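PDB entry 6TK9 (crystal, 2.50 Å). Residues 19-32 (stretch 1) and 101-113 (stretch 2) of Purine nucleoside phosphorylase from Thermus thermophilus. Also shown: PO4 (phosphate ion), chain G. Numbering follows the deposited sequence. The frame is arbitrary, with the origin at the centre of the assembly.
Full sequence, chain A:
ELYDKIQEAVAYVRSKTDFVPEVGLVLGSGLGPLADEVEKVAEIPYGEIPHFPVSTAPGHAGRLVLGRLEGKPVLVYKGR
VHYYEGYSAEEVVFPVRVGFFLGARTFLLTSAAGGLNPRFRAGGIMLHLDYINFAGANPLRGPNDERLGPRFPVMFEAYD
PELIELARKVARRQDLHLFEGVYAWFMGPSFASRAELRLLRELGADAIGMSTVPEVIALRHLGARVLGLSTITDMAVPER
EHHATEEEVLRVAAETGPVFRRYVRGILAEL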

# COMPACT_ATOMS: atom_id res chain seq x y z
N PHE A 19 -23.71 46.43 1.78
CA PHE A 19 -22.90 45.85 0.67
C PHE A 19 -23.06 44.32 0.65
O PHE A 19 -22.74 43.67 1.65
N VAL A 20 -23.54 43.81 -0.48
CA VAL A 20 -23.76 42.36 -0.75
C VAL A 20 -22.57 41.84 -1.56
O VAL A 20 -22.35 42.26 -2.70
N PRO A 21 -21.76 40.91 -1.01
CA PRO A 21 -20.67 40.29 -1.76
C PRO A 21 -21.17 39.11 -2.60
O PRO A 21 -22.12 38.48 -2.21
N GLU A 22 -20.50 38.84 -3.72
CA GLU A 22 -20.77 37.69 -4.61
C GLU A 22 -19.75 36.57 -4.34
O GLU A 22 -20.08 35.42 -4.60
N VAL A 23 -18.57 36.91 -3.83
CA VAL A 23 -17.43 35.97 -3.75
C VAL A 23 -16.80 36.11 -2.37
O VAL A 23 -16.44 37.22 -1.97
N GLY A 24 -16.71 34.98 -1.66
CA GLY A 24 -15.96 34.84 -0.42
C GLY A 24 -14.55 34.46 -0.76
O GLY A 24 -14.36 33.80 -1.76
N LEU A 25 -13.60 34.89 0.04
CA LEU A 25 -12.17 34.62 -0.17
C LEU A 25 -11.53 34.58 1.22
O LEU A 25 -11.64 35.59 1.90
N VAL A 26 -10.98 33.44 1.64
CA VAL A 26 -10.34 33.24 2.97
C VAL A 26 -8.83 33.20 2.73
O VAL A 26 -8.38 32.36 1.94
N LEU A 27 -8.11 34.14 3.33
CA LEU A 27 -6.65 34.29 3.17
C LEU A 27 -5.99 33.62 4.38
O LEU A 27 -6.36 33.96 5.49
N GLY A 28 -5.06 32.70 4.15
CA GLY A 28 -4.41 31.92 5.22
C GLY A 28 -3.07 32.51 5.61
O GLY A 28 -2.85 33.71 5.37
N SER A 29 -2.21 31.67 6.17
CA SER A 29 -0.95 32.09 6.83
C SER A 29 -0.05 32.81 5.83
O SER A 29 0.40 32.18 4.85
N GLY A 30 0.18 34.11 6.06
CA GLY A 30 1.05 34.99 5.27
C GLY A 30 0.41 35.45 3.97
O GLY A 30 1.12 36.12 3.20
N LEU A 31 -0.88 35.14 3.75
CA LEU A 31 -1.65 35.48 2.53
C LEU A 31 -2.58 36.67 2.77
O LEU A 31 -3.23 37.10 1.79
N GLY A 32 -2.62 37.20 4.00
CA GLY A 32 -3.41 38.39 4.39
C GLY A 32 -3.28 39.59 3.45
O GLY A 32 -4.29 40.17 3.06
N PHE A 101 -24.42 33.57 4.15
CA PHE A 101 -25.76 34.13 4.45
C PHE A 101 -25.74 35.63 4.22
O PHE A 101 -26.85 36.19 4.17
N LEU A 102 -24.55 36.23 4.09
CA LEU A 102 -24.33 37.61 3.58
C LEU A 102 -24.53 37.63 2.05
O LEU A 102 -24.85 38.72 1.52
N GLY A 103 -24.31 36.49 1.38
CA GLY A 103 -24.62 36.30 -0.06
C GLY A 103 -23.44 35.79 -0.89
O GLY A 103 -23.64 35.57 -2.07
N ALA A 104 -22.24 35.61 -0.31
CA ALA A 104 -21.12 34.88 -0.94
C ALA A 104 -21.52 33.41 -1.18
O ALA A 104 -21.43 32.63 -0.23
N ARG A 105 -21.93 33.05 -2.40
CA ARG A 105 -22.35 31.67 -2.77
C ARG A 105 -21.20 30.92 -3.46
O ARG A 105 -21.34 29.70 -3.71
N THR A 106 -20.10 31.62 -3.78
CA THR A 106 -18.83 31.07 -4.31
C THR A 106 -17.68 31.50 -3.39
O THR A 106 -17.61 32.72 -3.09
N PHE A 107 -16.84 30.55 -2.97
CA PHE A 107 -15.76 30.76 -1.97
C PHE A 107 -14.44 30.21 -2.50
O PHE A 107 -14.43 29.08 -3.01
N LEU A 108 -13.39 31.01 -2.36
CA LEU A 108 -11.98 30.65 -2.64
C LEU A 108 -11.31 30.46 -1.28
O LEU A 108 -11.14 31.45 -0.57
N LEU A 109 -10.98 29.23 -0.89
CA LEU A 109 -10.28 28.98 0.39
C LEU A 109 -8.79 28.84 0.11
O LEU A 109 -8.43 27.98 -0.69
N THR A 110 -7.96 29.67 0.74
CA THR A 110 -6.49 29.71 0.53
C THR A 110 -5.81 29.36 1.85
O THR A 110 -6.36 29.71 2.91
N SER A 111 -4.64 28.71 1.76
CA SER A 111 -3.86 28.20 2.92
C SER A 111 -2.38 28.16 2.54
O SER A 111 -2.06 28.09 1.34
N ALA A 112 -1.51 28.20 3.54
CA ALA A 112 -0.12 27.69 3.43
C ALA A 112 -0.17 26.18 3.70
O ALA A 112 -0.91 25.77 4.62
N ALA A 113 0.57 25.38 2.92
CA ALA A 113 0.57 23.90 3.02
C ALA A 113 1.98 23.40 2.75
O ALA A 113 2.66 24.06 1.95

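What holds the two stretches side by side before any side chain is considered? Strand 23-27 and strand 106-113 run parallel, their axes approaching to 4.5 Å, with a backbone ladder between them. G24 N donates to T106 O (2.8 Å), L108 N to G24 O (3.0 Å), V26 N to L108 O (3.0 Å) and T110 N to V26 O (3.0 Å). Because neighbours in a strand alternate, this register places V26, F107 and L109 on one face of the sheet and V23, L25, T106 and L108 on the other.

Why does T110 have more of its surface covered by the other stretch than any other residue here? Its CA-to-CB bond points sideways, and chi1 is p (84°), which brings the hydroxyl to the end of the first strand. There T110 OG1 donates to V26 O at 2.7 Å, so that carbonyl receives both the backbone and the side chain of the same threonine. The hydroxyl also accepts a longer hydrogen bond from G28 N, 3.3 Å from T110 OG1, and so ties down the backbone where strand gives way to loop. Apolar groups meet the threonine at two points: L31, with rotamer m,t, points toward the second stretch and sets its CD1 3.4 Å from T110 OG1, and L25 CD1 lies 4.0 Å from T110 CG2.

How does V26 pack on its face of the sheet? With chi1 t (174°), it places CG2 3.8 Å from CD2 of L109, an m,t leucine whose end comes nearer the first stretch than its CA-to-CB direction suggests. The same V26 CG2 lies at the edge of the F107 ring, 4.5 Å from F107 CD2. The ring, with chi1 at -97°, offers one face to G24, whose CA sits 3.8 Å from the centroid of the F107 ring and nearly along its normal, a CH-pi contact. Glycine suits this place: an ideal CB on G24 would fall 2.3 Å from F107 CE2, a clash.

What fills the other face and the start of the contact? The end of L25 (t,p) comes nearer the second stretch than its CA-to-CB bond does, with L25 CD1 3.7 Å from CB of L108 (m,p), and V23, a t rotamer, adds a looser apolar contact with L108. Before the strands, the P21 ring packs against both L102 and A104, its CG 4.3 Å from L102 CB and 4.4 Å from A104 CB. G103 ends the helix in a Schellman motif; its positive phi would jam a CB against the preceding carbonyl.

Where does the bound phosphate join the two stretches? It sits beyond the ladder, where S29 N and A112 N both donate to PO4 O3, at 2.7 Å and 2.9 Å, one from each stretch. S29, with chi1 m, adds a hydrogen bond from its OG to PO4 O2 at 2.6 Å. G28 leaves room for the ion, since an ideal CB there would come within 2.1 Å of PO4 O3.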

# COMPACT_ATOMS: atom_id res chain seq x y z
CB PHE A 19 -21.42 46.23 0.78
CG PHE A 19 -20.59 45.98 -0.46
CD1 PHE A 19 -20.63 46.86 -1.54
CD2 PHE A 19 -19.72 44.90 -0.54
CE1 PHE A 19 -19.85 46.65 -2.67
CE2 PHE A 19 -18.94 44.69 -1.67
CZ PHE A 19 -19.01 45.57 -2.73
CB VAL A 20 -25.09 42.13 -1.49
CG1 VAL A 20 -25.44 40.65 -1.61
CG2 VAL A 20 -26.25 42.88 -0.84
CB PRO A 21 -19.79 39.76 -0.63
CG PRO A 21 -20.81 39.28 0.39
CD PRO A 21 -21.88 40.35 0.35
CB GLU A 22 -20.69 38.13 -6.07
CG GLU A 22 -21.94 38.88 -6.49
CD GLU A 22 -21.86 39.66 -7.79
OE1 GLU A 22 -20.81 39.62 -8.47
OE2 GLU A 22 -22.87 40.33 -8.10
CB VAL A 23 -16.41 36.20 -4.88
CG1 VAL A 23 -15.21 35.28 -4.74
CG2 VAL A 23 -17.04 36.03 -6.25
CB LEU A 25 -11.64 35.74 -1.06
CG LEU A 25 -10.12 35.84 -1.16
CD1 LEU A 25 -9.54 34.64 -1.89
CD2 LEU A 25 -9.72 37.12 -1.87
CB VAL A 26 -10.83 31.96 3.69
CG1 VAL A 26 -10.06 31.69 4.98
CG2 VAL A 26 -12.31 31.98 3.99
CB LEU A 27 -6.28 35.78 3.03
CG LEU A 27 -6.92 36.52 1.84
CD1 LEU A 27 -6.63 38.01 1.88
CD2 LEU A 27 -6.48 35.94 0.52
CB SER A 29 -0.29 30.92 7.52
OG SER A 29 -1.23 30.29 8.39
CB LEU A 31 -2.45 34.25 2.10
CG LEU A 31 -1.62 32.98 1.89
CD1 LEU A 31 -2.46 31.89 1.25
CD2 LEU A 31 -0.37 33.28 1.07
CB PHE A 101 -26.19 33.76 5.86
CG PHE A 101 -26.83 32.41 5.94
CD1 PHE A 101 -28.08 32.19 5.37
CD2 PHE A 101 -26.18 31.35 6.55
CE1 PHE A 101 -28.67 30.93 5.42
CE2 PHE A 101 -26.77 30.09 6.61
CZ PHE A 101 -28.01 29.89 6.04
CB LEU A 102 -22.92 38.08 3.92
CG LEU A 102 -22.70 38.52 5.36
CD1 LEU A 102 -21.22 38.71 5.65
CD2 LEU A 102 -23.46 39.81 5.67
CB ALA A 104 -19.88 34.98 -0.08
CB ARG A 105 -23.59 31.71 -3.67
CG ARG A 105 -24.69 32.63 -3.18
CD ARG A 105 -25.48 32.08 -2.00
NE ARG A 105 -26.21 30.88 -2.40
CZ ARG A 105 -27.40 30.85 -3.00
NH1 ARG A 105 -28.03 31.98 -3.27
NH2 ARG A 105 -27.95 29.70 -3.32
CB THR A 106 -18.57 31.49 -5.76
OG1 THR A 106 -19.63 30.96 -6.56
CG2 THR A 106 -17.27 30.99 -6.34
CB PHE A 107 -16.10 30.07 -0.66
CG PHE A 107 -16.71 30.97 0.38
CD1 PHE A 107 -18.07 31.19 0.42
CD2 PHE A 107 -15.91 31.57 1.33
CE1 PHE A 107 -18.62 32.01 1.39
CE2 PHE A 107 -16.46 32.40 2.30
CZ PHE A 107 -17.81 32.61 2.33
CB LEU A 108 -11.30 31.78 -3.43
CG LEU A 108 -11.48 31.78 -4.96
CD1 LEU A 108 -12.95 31.68 -5.38
CD2 LEU A 108 -10.85 33.01 -5.58
CB LEU A 109 -10.86 27.71 1.02
CG LEU A 109 -12.38 27.69 1.15
CD1 LEU A 109 -12.85 26.31 1.55
CD2 LEU A 109 -12.86 28.73 2.15
CB THR A 110 -6.02 31.06 -0.04
OG1 THR A 110 -5.83 32.00 1.02
CG2 THR A 110 -6.98 31.62 -1.07
CB SER A 111 -4.36 26.82 3.33
OG SER A 111 -4.47 25.98 2.19
CB ALA A 112 0.79 28.41 4.39
CB ALA A 113 -0.37 23.30 2.02
P PO4 G . -3.38 28.18 7.03
O1 PO4 G . -4.45 28.85 7.89
O2 PO4 G . -2.13 27.92 7.86
O3 PO4 G . -3.00 29.06 5.85
O4 PO4 G . -3.95 26.87 6.48